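Long-range contact in universal stress protein (Archaeoglobus fulgidus, PDB 6HCD), which is of unknown function but belongs to the universal stress protein family, whose members are linked to cell survival under stress and often bind nucleotides: residues Tyr24-Asp32 and Ala49-His60. Numbering follows the deposited sequence.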
loop_
_atom_site.group_PDB
_atom_site.type_symbol
_atom_site.label_atom_id
_atom_site.label_comp_id
_atom_site.label_asym_id
_atom_site.label_seq_id
_atom_site.Cartn_x
_atom_site.Cartn_y
_atom_site.Cartn_z
ATOM N N TYR A 24 20.277 -3.640 -7.053
ATOM C CA TYR A 24 18.997 -2.950 -7.150
ATOM C C TYR A 24 18.064 -3.359 -6.012
ATOM O O TYR A 24 18.157 -4.448 -5.467
ATOM C CB TYR A 24 18.357 -3.205 -8.519
ATOM C CG TYR A 24 18.840 -2.290 -9.617
ATOM C CD1 TYR A 24 19.660 -1.201 -9.355
ATOM C CD2 TYR A 24 18.418 -2.477 -10.925
ATOM C CE1 TYR A 24 20.082 -0.351 -10.363
ATOM C CE2 TYR A 24 18.835 -1.637 -11.945
ATOM C CZ TYR A 24 19.666 -0.568 -11.664
ATOM O OH TYR A 24 20.079 0.266 -12.662
HETATM N N MSE A 25 17.140 -2.442 -5.697
HETATM C CA MSE A 25 16.075 -2.679 -4.744
HETATM C C MSE A 25 14.865 -3.155 -5.552
HETATM O O MSE A 25 14.267 -2.394 -6.320
HETATM C CB MSE A 25 15.809 -1.373 -4.045
HETATM C CG MSE A 25 17.047 -0.988 -3.230
HETATM SE SE MSE A 25 16.695 0.668 -2.262
HETATM C CE MSE A 25 16.158 1.882 -3.730
ATOM N N PRO A 26 14.455 -4.431 -5.414
ATOM C CA PRO A 26 13.339 -4.946 -6.211
ATOM C C PRO A 26 11.961 -4.500 -5.701
ATOM O O PRO A 26 11.815 -4.040 -4.528
ATOM C CB PRO A 26 13.484 -6.458 -6.028
ATOM C CG PRO A 26 14.070 -6.610 -4.635
ATOM C CD PRO A 26 15.005 -5.423 -4.469
ATOM N N ILE A 27 10.958 -4.698 -6.558
ATOM C CA ILE A 27 9.570 -4.742 -6.138
ATOM C C ILE A 27 9.289 -6.189 -5.705
ATOM O O ILE A 27 9.544 -7.117 -6.476
ATOM C CB ILE A 27 8.641 -4.309 -7.299
ATOM C CG1 ILE A 27 8.855 -2.855 -7.728
ATOM C CG2 ILE A 27 7.179 -4.584 -6.979
ATOM C CD1 ILE A 27 8.455 -1.845 -6.669
ATOM N N VAL A 28 8.745 -6.375 -4.501
ATOM C CA VAL A 28 8.353 -7.696 -4.014
ATOM C C VAL A 28 6.837 -7.809 -4.145
ATOM O O VAL A 28 6.124 -6.915 -3.712
ATOM C CB VAL A 28 8.796 -7.916 -2.554
ATOM C CG1 VAL A 28 8.145 -9.134 -1.918
ATOM C CG2 VAL A 28 10.308 -7.990 -2.450
ATOM N N VAL A 29 6.365 -8.901 -4.746
ATOM C CA VAL A 29 4.951 -9.131 -4.889
ATOM C C VAL A 29 4.635 -10.493 -4.261
ATOM O O VAL A 29 5.297 -11.482 -4.540
ATOM C CB VAL A 29 4.492 -9.008 -6.356
ATOM C CG1 VAL A 29 5.231 -9.947 -7.288
ATOM C CG2 VAL A 29 2.996 -9.192 -6.468
ATOM N N ALA A 30 3.667 -10.504 -3.335
ATOM C CA ALA A 30 3.205 -11.706 -2.683
ATOM C C ALA A 30 1.949 -12.207 -3.406
ATOM O O ALA A 30 0.996 -11.467 -3.557
ATOM C CB ALA A 30 2.935 -11.430 -1.230
ATOM N N VAL A 31 1.964 -13.470 -3.837
ATOM C CA VAL A 31 0.821 -14.064 -4.542
ATOM C C VAL A 31 0.401 -15.348 -3.823
ATOM O O VAL A 31 1.253 -16.153 -3.445
ATOM C CB VAL A 31 1.141 -14.325 -6.028
ATOM C CG1 VAL A 31 1.346 -13.026 -6.781
ATOM C CG2 VAL A 31 2.327 -15.242 -6.200
ATOM N N ASP A 32 -0.916 -15.530 -3.643
ATOM C CA ASP A 32 -1.440 -16.721 -2.989
ATOM C C ASP A 32 -1.628 -17.819 -4.046
ATOM O O ASP A 32 -0.928 -18.812 -4.043
ATOM C CB ASP A 32 -2.719 -16.403 -2.210
ATOM C CG ASP A 32 -3.286 -17.589 -1.435
ATOM O OD1 ASP A 32 -2.491 -18.492 -1.076
ATOM O OD2 ASP A 32 -4.522 -17.621 -1.236
ATOM N N ALA A 49 7.665 -1.679 -11.481
ATOM C CA ALA A 49 8.999 -2.169 -11.822
ATOM C C ALA A 49 9.489 -1.521 -13.127
ATOM O O ALA A 49 10.644 -1.116 -13.206
ATOM C CB ALA A 49 8.972 -3.676 -11.940
ATOM N N ARG A 50 8.614 -1.451 -14.141
ATOM C CA ARG A 50 8.920 -0.815 -15.437
ATOM C C ARG A 50 9.288 0.658 -15.239
ATOM O O ARG A 50 10.225 1.141 -15.843
ATOM C CB ARG A 50 7.728 -0.863 -16.391
ATOM C CG ARG A 50 7.529 -2.207 -17.083
ATOM C CD ARG A 50 6.513 -2.111 -18.215
ATOM N NE ARG A 50 5.426 -1.163 -18.001
ATOM C CZ ARG A 50 4.179 -1.488 -17.652
ATOM N NH1 ARG A 50 3.845 -2.757 -17.458
ATOM N NH2 ARG A 50 3.274 -0.526 -17.550
ATOM N N LEU A 51 8.501 1.366 -14.427
ATOM C CA LEU A 51 8.725 2.788 -14.162
ATOM C C LEU A 51 10.079 3.001 -13.478
ATOM O O LEU A 51 10.783 3.947 -13.810
ATOM C CB LEU A 51 7.590 3.335 -13.290
ATOM C CG LEU A 51 6.234 3.479 -13.972
ATOM C CD1 LEU A 51 5.163 3.797 -12.949
ATOM C CD2 LEU A 51 6.284 4.547 -15.056
ATOM N N ARG A 52 10.438 2.113 -12.541
ATOM C CA ARG A 52 11.605 2.298 -11.684
ATOM C C ARG A 52 12.846 1.634 -12.288
ATOM O O ARG A 52 13.954 1.940 -11.867
ATOM C CB ARG A 52 11.318 1.754 -10.283
ATOM C CG ARG A 52 10.235 2.516 -9.533
ATOM C CD ARG A 52 9.706 1.722 -8.354
ATOM N NE ARG A 52 8.579 2.356 -7.701
ATOM C CZ ARG A 52 8.668 3.310 -6.787
ATOM N NH1 ARG A 52 9.847 3.792 -6.434
ATOM N NH2 ARG A 52 7.574 3.759 -6.208
ATOM N N GLY A 53 12.658 0.726 -13.256
ATOM C CA GLY A 53 13.749 -0.041 -13.865
ATOM C C GLY A 53 14.376 -1.037 -12.901
ATOM O O GLY A 53 15.603 -1.159 -12.830
ATOM N N VAL A 54 13.529 -1.755 -12.152
ATOM C CA VAL A 54 13.976 -2.780 -11.207
ATOM C C VAL A 54 13.206 -4.068 -11.494
ATOM O O VAL A 54 12.137 -4.037 -12.110
ATOM C CB VAL A 54 13.801 -2.317 -9.747
ATOM C CG1 VAL A 54 14.500 -0.985 -9.493
ATOM C CG2 VAL A 54 12.336 -2.216 -9.360
ATOM N N PRO A 55 13.739 -5.234 -11.080
ATOM C CA PRO A 55 13.024 -6.495 -11.240
ATOM C C PRO A 55 11.915 -6.670 -10.192
ATOM O O PRO A 55 11.905 -5.979 -9.141
ATOM C CB PRO A 55 14.117 -7.555 -11.045
ATOM C CG PRO A 55 15.140 -6.893 -10.143
ATOM C CD PRO A 55 15.063 -5.411 -10.458
ATOM N N VAL A 56 11.002 -7.601 -10.497
ATOM C CA VAL A 56 9.972 -8.033 -9.582
ATOM C C VAL A 56 10.381 -9.386 -8.989
ATOM O O VAL A 56 10.636 -10.329 -9.721
ATOM C CB VAL A 56 8.600 -8.128 -10.276
ATOM C CG1 VAL A 56 7.528 -8.601 -9.314
ATOM C CG2 VAL A 56 8.199 -6.801 -10.919
ATOM N N TYR A 57 10.395 -9.481 -7.660
ATOM C CA TYR A 57 10.559 -10.751 -6.964
ATOM C C TYR A 57 9.178 -11.224 -6.511
ATOM O O TYR A 57 8.561 -10.585 -5.677
ATOM C CB TYR A 57 11.470 -10.606 -5.744
ATOM C CG TYR A 57 12.932 -10.378 -6.022
ATOM C CD1 TYR A 57 13.428 -10.192 -7.307
ATOM C CD2 TYR A 57 13.827 -10.294 -4.961
ATOM C CE1 TYR A 57 14.778 -9.959 -7.535
ATOM C CE2 TYR A 57 15.175 -10.055 -5.172
ATOM C CZ TYR A 57 15.649 -9.885 -6.461
ATOM O OH TYR A 57 16.974 -9.664 -6.670
ATOM N N VAL A 58 8.712 -12.342 -7.082
ATOM C CA VAL A 58 7.420 -12.887 -6.754
ATOM C C VAL A 58 7.619 -13.936 -5.661
ATOM O O VAL A 58 8.400 -14.877 -5.849
ATOM C CB VAL A 58 6.735 -13.519 -7.983
ATOM C CG1 VAL A 58 5.330 -13.942 -7.652
ATOM C CG2 VAL A 58 6.725 -12.606 -9.192
ATOM N N VAL A 59 6.892 -13.788 -4.547
ATOM C CA VAL A 59 7.080 -14.687 -3.405
ATOM C C VAL A 59 5.772 -15.396 -3.065
ATOM O O VAL A 59 4.660 -14.837 -3.227
ATOM C CB VAL A 59 7.624 -13.953 -2.175
ATOM C CG1 VAL A 59 8.952 -13.308 -2.503
ATOM C CG2 VAL A 59 6.641 -12.923 -1.639
ATOM N N HIS A 60 5.929 -16.634 -2.595
ATOM C CA HIS A 60 4.880 -17.385 -1.938
ATOM C C HIS A 60 5.516 -18.168 -0.781
ATOM O O HIS A 60 6.557 -18.764 -0.969
ATOM C CB HIS A 60 4.157 -18.329 -2.905
ATOM C CG HIS A 60 3.010 -19.015 -2.254
ATOM N ND1 HIS A 60 1.737 -18.485 -2.261
ATOM C CD2 HIS A 60 2.936 -20.174 -1.563
ATOM C CE1 HIS A 60 0.916 -19.295 -1.613
ATOM N NE2 HIS A 60 1.632 -20.342 -1.169
#
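Val-31 O receives the ring N-H of His-60, ND1 lying 2.7 Å from that oxygen in a nearly straight bond (172°). His-60 CG stands anti to its backbone N (chi1 -175°), which carries the imidazole across to the neighbouring strand; the carbonyl oxygen sits in the ring plane, helping to set the ring's rotation. This side-chain bond prolongs a parallel ladder in which the amides of Ile-27, Val-29 and Val-31 alternate with those of Tyr-57 and Val-59, Val-59 N reaching Val-29 O at 2.8 Å. On one face Pro-26 lays CB over the centre of the Tyr-57 ring, 3.8 Å from its centroid, a CH-pi contact suited to a compact, rigid pyrrolidine. On the other, beta-branched side chains pack against helices 36-52 and 70-89: Val-29 CG1, set between its backbone N and carbonyl carbon (chi1 57°), lies beside Val-58 CG2 at 3.6 Å and also meets Val-56 CG1. Ile-27 CG1 packs crosswise on Val-54 CG2. Strand 27-30, helix 36-52 and strand 56-62 form a beta-alpha-beta unit of the Rossmann-like core. Because ND1 donates to Val-31 O, His-60 is held just beyond the C-terminal end of strand 27-30 with its side chain near a bound unidentified ligand, consistent with a binding site there.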